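Local coordinates for protein A putative transcriptional regulator (Rhodococcus sp., PDB 2HKU) that probably binds DNA as a transcriptional regulator of the TetR family, with an N-terminal helix-turn-helix and a C-terminal region that pairs two copies in the crystal, at the interface of chains A and B. Numbering follows the deposited sequence. Chains: chain A/B, A putative transcriptional regulator.

Contact 1: the interface of chains A and B. Residues chain A 181-182, 186; chain B 128, 132, 135-136.
A:Phe186 lies flat against B:Thr132, and this apolar packing is the main feature of the patch, where the end of helix 161-181 and the loop after it, in chain A, meet helix 125-150 of chain B. The evidence is the position of B:Thr132 CB, 4.0 Å above the ring plane and over its centre. The two branches of the threonine then spread over the same face: the methyl CG2 sits 4.0 Å from A:Phe186 CD2, while the hydroxyl OG1 leans toward CE1 and CZ on the far part of the ring. The phenyl group reaches this place with CG anti to its own carbonyl carbon (chi1 -53°), and the backbone oxygen of A:Thr182 lies at the ring edge, in its plane. An alanine in place of A:Phe186 would probably leave B:Thr132 without the flat surface it rests on and open a gap beside helix 125-150. A second apolar contact is a meeting of methyls, with A:Thr182 CG2 3.6 Å from B:Leu135 CD1 and the two side chains crossing at about a right angle.

Two arginines frame the packing by close approach. B:Arg128 is bent at chi3 (-59°), which brings B:Arg128 NE to 3.3 Å from A:Ala181 O, a backbone oxygen. One face of its guanidinium is set over the carbonyl carbon of A:Thr182. B:Arg136 approaches the phenyl rim from the other end of the patch, its guanidinium plane turned 62° from the ring. Its terminal nitrogen NH2 is 3.6 Å from A:Phe186 CD1 and equally far from CE1.

Contact 2: the interface of chains A and B. Residues chain A 175, 178, 187-188, 195-196; chain B 139, 163, 166-167, 169-170.
Near-identical first torsions on opposite chains bring the phenol of A:Tyr188 (chi1 -73°) and the imidazole of B:His139 together, each with CG anti to its own carbonyl carbon. The side chains meet tip to tip, A:Tyr188 OH standing 2.6 Å from B:His139 NE2 in a short hydrogen bond; the coordinates do not show which partner donates. The hydroxyl lies in the imidazole plane at its edge, and the rings themselves are 74° apart, edge to face. A:Gln178 OE1 also lies at the imidazole edge, 3.3 Å from B:His139 CE1. Within chain B, the indole CD1 of B:Trp169 lies over the centre of one imidazole face and probably helps fix its tilt.

The phenol is sandwiched. A:Gln178 CB sits over the centre of one face, and the aliphatic chain of B:Lys166 runs past the opposite face in the reverse direction, its CG 3.6 Å from A:Tyr188 CZ. Extended beyond CG, that lysine carries NZ to A:Gly187 O, a hydrogen bond of 3.0 Å. The C=O...NZ angle of 124°, with NZ in the carbonyl plane, places the lysine nitrogen on a lone pair of the oxygen.

B:Ser170 OG donates to B:Lys166 O at 2.8 Å, and its place near the amide A:Gln178 NE2, 3.1 Å away, suits a hydrogen bond accepted from chain A. A:Leu175 packs beside the same serine. Farther along, A:Val196 points CG2 at B:Lys166 CB, 3.6 Å away, and CG1 at B:Ala167, with B:Val163 bordering this apolar end. By combining polar links across the chains with aliphatic packing, the site joins the C-terminal helical regions of the two chains and probably helps hold a dimer, the usual state of TetR-family regulators.

Contact 1: the interface of chains A and B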
loop_
_atom_site.group_PDB
_atom_site.type_symbol
_atom_site.label_atom_id
_atom_site.label_comp_id
_atom_site.label_asym_id
_atom_site.label_seq_id
_atom_site.Cartn_x
_atom_site.Cartn_y
_atom_site.Cartn_z
ATOM N N ALA A 181 7.365 -4.453 5.637
ATOM C CA ALA A 181 7.703 -3.684 6.784
ATOM C C ALA A 181 7.774 -4.491 8.087
ATOM O O ALA A 181 8.508 -4.121 8.962
ATOM C CB ALA A 181 6.706 -2.529 6.936
ATOM N N THR A 182 6.904 -5.501 8.259
ATOM C CA THR A 182 6.760 -6.208 9.526
ATOM C C THR A 182 7.689 -7.419 9.553
ATOM O O THR A 182 7.749 -8.132 10.564
ATOM C CB THR A 182 5.353 -6.757 9.699
ATOM O OG1 THR A 182 5.002 -7.494 8.535
ATOM C CG2 THR A 182 4.349 -5.612 9.933
ATOM N N PHE A 186 3.700 -10.110 12.863
ATOM C CA PHE A 186 2.746 -9.203 13.475
ATOM C C PHE A 186 1.456 -9.197 12.678
ATOM O O PHE A 186 0.862 -8.140 12.416
ATOM C CB PHE A 186 3.376 -7.794 13.637
ATOM C CG PHE A 186 4.706 -7.825 14.371
ATOM C CD1 PHE A 186 4.748 -7.679 15.751
ATOM C CD2 PHE A 186 5.908 -8.065 13.684
ATOM C CE1 PHE A 186 5.957 -7.781 16.454
ATOM C CE2 PHE A 186 7.118 -8.133 14.373
ATOM C CZ PHE A 186 7.128 -7.978 15.774
ATOM N N ARG B 128 11.877 -1.013 12.366
ATOM C CA ARG B 128 10.787 -1.928 12.285
ATOM C C ARG B 128 10.005 -1.861 13.569
ATOM O O ARG B 128 8.765 -1.845 13.519
ATOM C CB ARG B 128 11.296 -3.368 12.059
ATOM C CG ARG B 128 10.188 -4.371 12.112
ATOM C CD ARG B 128 10.581 -5.730 11.678
ATOM N NE ARG B 128 11.090 -5.741 10.298
ATOM C CZ ARG B 128 11.691 -6.795 9.728
ATOM N NH1 ARG B 128 11.806 -7.937 10.416
ATOM N NH2 ARG B 128 12.137 -6.719 8.465
ATOM N N THR B 132 6.018 -1.481 13.701
ATOM C CA THR B 132 5.125 -2.574 14.092
ATOM C C THR B 132 4.305 -2.182 15.295
ATOM O O THR B 132 3.172 -2.613 15.418
ATOM C CB THR B 132 5.891 -3.954 14.297
ATOM O OG1 THR B 132 6.746 -3.888 15.420
ATOM C CG2 THR B 132 6.763 -4.205 13.109
ATOM N N LEU B 135 1.561 -0.042 13.751
ATOM C CA LEU B 135 0.566 -0.831 13.091
ATOM C C LEU B 135 -0.294 -1.549 14.075
ATOM O O LEU B 135 -1.423 -1.699 13.801
ATOM C CB LEU B 135 1.179 -1.959 12.126
ATOM C CG LEU B 135 1.791 -1.475 10.795
ATOM C CD1 LEU B 135 2.413 -2.618 10.001
ATOM C CD2 LEU B 135 0.771 -0.753 9.878
ATOM N N ARG B 136 0.269 -2.068 15.175
ATOM C CA ARG B 136 -0.504 -2.789 16.128
ATOM C C ARG B 136 -1.535 -1.809 16.730
ATOM O O ARG B 136 -2.724 -2.100 16.841
ATOM C CB ARG B 136 0.380 -3.425 17.234
ATOM C CG ARG B 136 -0.335 -4.585 18.040
ATOM C CD ARG B 136 0.504 -5.144 19.325
ATOM N NE ARG B 136 1.827 -5.652 18.918
ATOM C CZ ARG B 136 2.954 -4.960 19.015
ATOM N NH1 ARG B 136 2.946 -3.718 19.558
ATOM N NH2 ARG B 136 4.080 -5.515 18.578
#

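Contact 2: the interface of chains A and B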
loop_
_atom_site.group_PDB
_atom_site.type_symbol
_atom_site.label_atom_id
_atom_site.label_comp_id
_atom_site.label_asym_id
_atom_site.label_seq_id
_atom_site.Cartn_x
_atom_site.Cartn_y
_atom_site.Cartn_z
ATOM N N LEU A 175 -1.226 -5.219 1.590
ATOM C CA LEU A 175 -0.633 -6.450 2.168
ATOM C C LEU A 175 0.856 -6.591 1.882
ATOM O O LEU A 175 1.635 -6.930 2.782
ATOM C CB LEU A 175 -1.353 -7.742 1.718
ATOM C CG LEU A 175 -2.767 -7.793 2.163
ATOM C CD1 LEU A 175 -3.766 -8.671 1.322
ATOM C CD2 LEU A 175 -2.805 -8.119 3.633
ATOM N N GLN A 178 2.817 -3.933 4.154
ATOM C CA GLN A 178 2.866 -4.251 5.575
ATOM C C GLN A 178 3.588 -5.527 5.851
ATOM O O GLN A 178 4.213 -5.731 6.902
ATOM C CB GLN A 178 1.475 -4.452 6.066
ATOM C CG GLN A 178 0.759 -3.031 6.148
ATOM C CD GLN A 178 -0.609 -3.165 6.574
ATOM O OE1 GLN A 178 -0.967 -2.851 7.750
ATOM N NE2 GLN A 178 -1.466 -3.577 5.663
ATOM N N GLY A 187 0.981 -10.395 12.342
ATOM C CA GLY A 187 -0.313 -10.526 11.617
ATOM C C GLY A 187 -0.172 -10.497 10.071
ATOM O O GLY A 187 -1.135 -10.714 9.371
ATOM N N TYR A 188 1.026 -10.238 9.542
ATOM C CA TYR A 188 1.194 -10.160 8.091
ATOM C C TYR A 188 2.227 -11.147 7.614
ATOM O O TYR A 188 3.076 -10.786 6.793
ATOM C CB TYR A 188 1.511 -8.720 7.587
ATOM C CG TYR A 188 0.286 -7.801 7.654
ATOM C CD1 TYR A 188 -0.706 -7.874 6.700
ATOM C CD2 TYR A 188 0.090 -6.928 8.736
ATOM C CE1 TYR A 188 -1.916 -7.057 6.771
ATOM C CE2 TYR A 188 -1.100 -6.065 8.792
ATOM C CZ TYR A 188 -2.086 -6.144 7.791
ATOM O OH TYR A 188 -3.236 -5.297 7.842
ATOM N N ALA A 195 -4.865 -15.133 3.589
ATOM C CA ALA A 195 -6.172 -15.235 4.250
ATOM C C ALA A 195 -6.980 -13.911 4.234
ATOM O O ALA A 195 -8.201 -13.912 4.198
ATOM C CB ALA A 195 -6.007 -15.745 5.696
ATOM N N VAL A 196 -6.312 -12.765 4.267
ATOM C CA VAL A 196 -7.087 -11.466 4.177
ATOM C C VAL A 196 -7.766 -11.434 2.761
ATOM O O VAL A 196 -8.927 -11.097 2.651
ATOM C CB VAL A 196 -6.142 -10.196 4.396
ATOM C CG1 VAL A 196 -6.755 -8.950 3.844
ATOM C CG2 VAL A 196 -5.701 -10.010 5.942
ATOM N N HIS B 139 -4.439 -1.171 14.177
ATOM C CA HIS B 139 -5.248 -2.347 14.030
ATOM C C HIS B 139 -6.103 -2.695 15.227
ATOM O O HIS B 139 -7.218 -3.193 15.059
ATOM C CB HIS B 139 -4.351 -3.578 13.676
ATOM C CG HIS B 139 -3.943 -3.602 12.251
ATOM N ND1 HIS B 139 -2.963 -2.749 11.750
ATOM C CD2 HIS B 139 -4.332 -4.386 11.203
ATOM C CE1 HIS B 139 -2.771 -3.012 10.465
ATOM N NE2 HIS B 139 -3.579 -3.998 10.111
ATOM N N VAL B 163 -9.005 -10.026 11.279
ATOM C CA VAL B 163 -8.814 -10.204 9.834
ATOM C C VAL B 163 -9.500 -9.005 9.203
ATOM O O VAL B 163 -8.938 -8.431 8.287
ATOM C CB VAL B 163 -9.356 -11.578 9.278
ATOM C CG1 VAL B 163 -9.263 -11.581 7.731
ATOM C CG2 VAL B 163 -8.554 -12.755 9.849
ATOM N N LYS B 166 -7.306 -5.933 9.431
ATOM C CA LYS B 166 -6.222 -5.952 8.475
ATOM C C LYS B 166 -6.746 -5.630 7.114
ATOM O O LYS B 166 -6.035 -5.081 6.358
ATOM C CB LYS B 166 -5.578 -7.361 8.444
ATOM C CG LYS B 166 -4.723 -7.720 9.713
ATOM C CD LYS B 166 -4.302 -9.220 9.456
ATOM C CE LYS B 166 -3.973 -9.963 10.721
ATOM N NZ LYS B 166 -3.836 -11.439 10.447
ATOM N N ALA B 167 -7.966 -6.050 6.791
ATOM C CA ALA B 167 -8.506 -5.850 5.444
ATOM C C ALA B 167 -8.817 -4.340 5.280
ATOM O O ALA B 167 -8.518 -3.728 4.243
ATOM C CB ALA B 167 -9.788 -6.693 5.261
ATOM N N TRP B 169 -7.180 -1.744 6.892
ATOM C CA TRP B 169 -5.944 -0.990 6.760
ATOM C C TRP B 169 -5.192 -1.299 5.487
ATOM O O TRP B 169 -4.634 -0.395 4.914
ATOM C CB TRP B 169 -5.016 -1.176 7.988
ATOM C CG TRP B 169 -5.552 -0.467 9.121
ATOM C CD1 TRP B 169 -6.156 -0.980 10.237
ATOM C CD2 TRP B 169 -5.664 0.969 9.218
ATOM N NE1 TRP B 169 -6.572 0.073 11.081
ATOM C CE2 TRP B 169 -6.267 1.265 10.480
ATOM C CE3 TRP B 169 -5.205 2.021 8.411
ATOM C CZ2 TRP B 169 -6.493 2.593 10.917
ATOM C CZ3 TRP B 169 -5.440 3.375 8.867
ATOM C CH2 TRP B 169 -6.038 3.611 10.075
ATOM N N SER B 170 -5.107 -2.601 5.085
ATOM C CA SER B 170 -4.535 -2.915 3.783
ATOM C C SER B 170 -5.255 -2.149 2.645
ATOM O O SER B 170 -4.592 -1.642 1.747
ATOM C CB SER B 170 -4.567 -4.429 3.515
ATOM O OG SER B 170 -3.868 -5.179 4.551
#

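The C-alpha centres of contact 1 and contact 2 are about 11 Å apart, making them neighbouring parts of one two-fold symmetric interface. On chain A both draw on helix 161-181 and the loop after it, where A:Phe186 serves contact 1 and the adjoining A:Gly187 and A:Tyr188 serve contact 2. On chain B helix 125-150 enters both, through B:Arg136 in the first and B:His139 in the second; contact 2 adds helix 161-179. Each has a twin with the chains exchanged. Such continuity would probably help fix how the two subunits, and hence their N-terminal DNA-binding regions, are set against each other.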